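Local coordinates for protein methyltransferase WBDD (Escherichia coli, PDB 4AZS) that regulates the chain length of the O9a O antigen as a bifunctional kinase and methyltransferase, holding S-adenosylmethionine and AMP in separate pockets, at residues A[438-443]-A[469-474]. Sequence-based numbering, arbitrary orientation.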
ATOM      1  N   TRP A 438      59.736   5.881 -50.641  1.00 33.56           N
ATOM      2  CA  TRP A 438      58.927   4.927 -51.416  1.00 35.31           C
ATOM      3  C   TRP A 438      57.593   5.514 -51.799  1.00 35.98           C
ATOM      4  O   TRP A 438      57.218   5.563 -52.994  1.00 33.07           O
ATOM      5  CB  TRP A 438      58.748   3.673 -50.560  1.00 37.24           C
ATOM      6  CG  TRP A 438      57.746   2.683 -51.036  1.00 38.77           C
ATOM      7  CD1 TRP A 438      57.568   2.194 -52.310  1.00 37.51           C
ATOM      8  CD2 TRP A 438      56.778   1.967 -50.216  1.00 40.53           C
ATOM      9  NE1 TRP A 438      56.557   1.271 -52.334  1.00 36.53           N
ATOM     10  CE2 TRP A 438      56.052   1.090 -51.119  1.00 39.54           C
ATOM     11  CE3 TRP A 438      56.459   1.963 -48.861  1.00 44.91           C
ATOM     12  CZ2 TRP A 438      55.038   0.257 -50.676  1.00 42.20           C
ATOM     13  CZ3 TRP A 438      55.428   1.121 -48.419  1.00 46.78           C
ATOM     14  CH2 TRP A 438      54.737   0.291 -49.311  1.00 46.45           C
ATOM     15  N   LEU A 439      56.911   6.047 -50.805  1.00 34.43           N
ATOM     16  CA  LEU A 439      55.611   6.651 -51.018  1.00 40.07           C
ATOM     17  C   LEU A 439      55.725   7.887 -51.898  1.00 38.48           C
ATOM     18  O   LEU A 439      54.883   8.108 -52.775  1.00 35.26           O
ATOM     19  CB  LEU A 439      54.971   7.022 -49.665  1.00 46.46           C
ATOM     20  CG  LEU A 439      54.130   8.304 -49.572  1.00 53.25           C
ATOM     21  CD1 LEU A 439      52.787   8.097 -50.254  1.00 55.76           C
ATOM     22  CD2 LEU A 439      53.884   8.759 -48.124  1.00 54.26           C
ATOM     23  N   TYR A 440      56.773   8.676 -51.680  1.00 37.10           N
ATOM     24  CA  TYR A 440      56.945   9.864 -52.477  1.00 36.78           C
ATOM     25  C   TYR A 440      57.123   9.430 -53.924  1.00 34.84           C
ATOM     26  O   TYR A 440      56.576  10.051 -54.806  1.00 33.55           O
ATOM     27  CB  TYR A 440      58.106  10.741 -51.978  1.00 39.70           C
ATOM     28  CG  TYR A 440      58.323  11.968 -52.812  1.00 41.32           C
ATOM     29  CD1 TYR A 440      59.130  11.910 -53.911  1.00 42.28           C
ATOM     30  CD2 TYR A 440      57.707  13.186 -52.512  1.00 46.12           C
ATOM     31  CE1 TYR A 440      59.351  13.013 -54.715  1.00 43.03           C
ATOM     32  CE2 TYR A 440      57.906  14.302 -53.329  1.00 46.72           C
ATOM     33  CZ  TYR A 440      58.728  14.191 -54.429  1.00 46.40           C
ATOM     34  OH  TYR A 440      58.977  15.239 -55.300  1.00 52.27           O
ATOM     35  N   ALA A 441      57.860   8.351 -54.180  1.00 33.92           N
ATOM     36  CA  ALA A 441      58.076   7.942 -55.572  1.00 33.83           C
ATOM     37  C   ALA A 441      56.779   7.530 -56.187  1.00 31.54           C
ATOM     38  O   ALA A 441      56.530   7.790 -57.339  1.00 31.84           O
ATOM     39  CB  ALA A 441      59.098   6.812 -55.693  1.00 34.86           C
ATOM     40  N   VAL A 442      55.921   6.891 -55.418  1.00 33.65           N
ATOM     41  CA  VAL A 442      54.699   6.405 -55.994  1.00 32.15           C
ATOM     42  C   VAL A 442      53.856   7.582 -56.387  1.00 33.92           C
ATOM     43  O   VAL A 442      53.224   7.578 -57.464  1.00 35.09           O
ATOM     44  CB  VAL A 442      53.881   5.540 -55.031  1.00 31.49           C
ATOM     45  CG1 VAL A 442      52.526   5.222 -55.645  1.00 32.37           C
ATOM     46  CG2 VAL A 442      54.620   4.275 -54.683  1.00 30.75           C
ATOM     47  N   TRP A 443      53.836   8.585 -55.517  1.00 36.23           N
ATOM     48  CA  TRP A 443      53.045   9.776 -55.754  1.00 42.19           C
ATOM     49  C   TRP A 443      53.477  10.568 -56.948  1.00 41.73           C
ATOM     50  O   TRP A 443      52.678  11.274 -57.487  1.00 41.67           O
ATOM     51  CB  TRP A 443      52.967  10.669 -54.511  1.00 51.20           C
ATOM     52  CG  TRP A 443      51.772  10.301 -53.667  1.00 64.52           C
ATOM     53  CD1 TRP A 443      51.633   9.185 -52.833  1.00 67.99           C
ATOM     54  CD2 TRP A 443      50.480  10.997 -53.585  1.00 73.27           C
ATOM     55  NE1 TRP A 443      50.393   9.155 -52.239  1.00 74.54           N
ATOM     56  CE2 TRP A 443      49.651  10.215 -52.639  1.00 80.83           C
ATOM     57  CE3 TRP A 443      49.952  12.141 -54.158  1.00 78.53           C
ATOM     58  CZ2 TRP A 443      48.359  10.585 -52.316  1.00 80.86           C
ATOM     59  CZ3 TRP A 443      48.648  12.505 -53.818  1.00 84.71           C
ATOM     60  CH2 TRP A 443      47.876  11.746 -52.913  1.00 87.03           C
ATOM     61  N   GLU A 469      62.315  14.211 -48.092  1.00 39.99           N
ATOM     62  CA  GLU A 469      62.409  15.407 -47.302  1.00 41.29           C
ATOM     63  C   GLU A 469      63.218  16.516 -47.993  1.00 40.56           C
ATOM     64  O   GLU A 469      63.207  17.676 -47.554  1.00 38.81           O
ATOM     65  CB  GLU A 469      62.985  15.046 -45.948  1.00 46.26           C
ATOM     66  CG  GLU A 469      64.398  14.507 -46.009  1.00 52.44           C
ATOM     67  CD  GLU A 469      65.147  14.611 -44.678  1.00 58.88           C
ATOM     68  OE1 GLU A 469      64.566  14.249 -43.631  1.00 66.96           O
ATOM     69  OE2 GLU A 469      66.328  15.034 -44.697  1.00 64.53           O
ATOM     70  N   GLN A 470      63.921  16.162 -49.078  1.00 37.63           N
ATOM     71  CA  GLN A 470      64.724  17.110 -49.818  1.00 40.61           C
ATOM     72  C   GLN A 470      63.880  17.780 -50.904  1.00 40.55           C
ATOM     73  O   GLN A 470      64.368  18.649 -51.660  1.00 38.32           O
ATOM     74  CB  GLN A 470      65.930  16.397 -50.471  1.00 38.98           C
ATOM     75  CG  GLN A 470      67.058  15.960 -49.527  1.00 42.47           C
ATOM     76  CD  GLN A 470      68.197  15.275 -50.338  1.00 45.66           C
ATOM     77  OE1 GLN A 470      68.089  15.093 -51.557  1.00 47.22           O
ATOM     78  NE2 GLN A 470      69.243  14.876 -49.672  1.00 47.51           N
ATOM     79  N   GLN A 471      62.638  17.332 -51.026  1.00 41.24           N
ATOM     80  CA  GLN A 471      61.755  17.841 -52.063  1.00 46.04           C
ATOM     81  C   GLN A 471      60.692  18.691 -51.402  1.00 47.94           C
ATOM     82  O   GLN A 471      60.497  18.623 -50.172  1.00 49.97           O
ATOM     83  CB  GLN A 471      61.087  16.713 -52.888  1.00 48.71           C
ATOM     84  CG  GLN A 471      61.901  15.448 -53.251  1.00 49.35           C
ATOM     85  CD  GLN A 471      63.146  15.663 -54.104  1.00 54.58           C
ATOM     86  OE1 GLN A 471      63.187  16.526 -54.985  1.00 54.99           O
ATOM     87  NE2 GLN A 471      64.183  14.839 -53.851  1.00 55.42           N
ATOM     88  N   ARG A 472      59.998  19.485 -52.210  1.00 55.81           N
ATOM     89  CA  ARG A 472      58.869  20.284 -51.712  1.00 67.12           C
ATOM     90  C   ARG A 472      57.776  19.355 -51.156  1.00 72.37           C
ATOM     91  O   ARG A 472      57.156  19.678 -50.126  1.00 75.68           O
ATOM     92  CB  ARG A 472      58.318  21.306 -52.739  1.00 75.94           C
ATOM     93  CG  ARG A 472      58.798  21.178 -54.182  1.00 85.60           C
ATOM     94  CD  ARG A 472      58.660  22.484 -54.964  1.00 94.46           C
ATOM     95  NE  ARG A 472      58.784  22.281 -56.420  1.00104.23           N
ATOM     96  CZ  ARG A 472      59.916  22.342 -57.132  1.00102.72           C
ATOM     97  NH1 ARG A 472      61.078  22.606 -56.558  1.00105.67           N
ATOM     98  NH2 ARG A 472      59.888  22.137 -58.444  1.00100.36           N
ATOM     99  N   GLY A 473      57.606  18.194 -51.806  1.00 67.07           N
ATOM    100  CA  GLY A 473      56.695  17.145 -51.362  1.00 74.86           C
ATOM    101  C   GLY A 473      55.282  17.690 -51.436  1.00 83.69           C
ATOM    102  O   GLY A 473      54.622  17.594 -52.469  1.00 81.12           O
ATOM    103  N   ALA A 474      54.759  18.166 -50.315  1.00 86.19           N
ATOM    104  CA  ALA A 474      55.002  17.583 -49.002  1.00 95.18           C
ATOM    105  C   ALA A 474      53.656  16.926 -48.694  1.00 90.87           C
ATOM    106  O   ALA A 474      53.376  16.493 -47.571  1.00 90.22           O
ATOM    107  CB  ALA A 474      55.314  18.670 -47.984  1.00 95.51           C
TER
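Y440 reaches from helix 435-443 to the loop that leads into helix 475-485, a helix-to-loop contact among the C-terminal helices that appear to continue the kinase-like part of WbdD, well away from both ligand pockets. A first torsion of 179° sets CG anti to the backbone N and carries the ring toward the loop, where its outer end meets Q471 and G473. The close-packed part lies at the phenol end, against the Q471 methylenes: Q471 CB is 3.5 Å from Y440 OH. Q471 CG comes to 3.6 Å from Y440 CZ, the two side chains crossing at about a right angle. The Q471 chain bends at chi2 (-61°), and NE2 of its amide is hydrogen-bonded to S467 O, within its own loop. The amide plane is turned 34° from the tyrosine ring.

The helix has its buried residues against other helices: L439 and W443 join Y440 on E476 of helix 475-485, while W438 and V442 face helices 397-410 and 452-460. The Y440 contact, by contrast, is a surface one, 123 Å² in total for the two segments; its three touching residues remain partly exposed, and the adjoining R472 is exposed and poorly ordered. At the ring edge, near its plane, G473 CA comes to 3.7 Å from Y440 CE2.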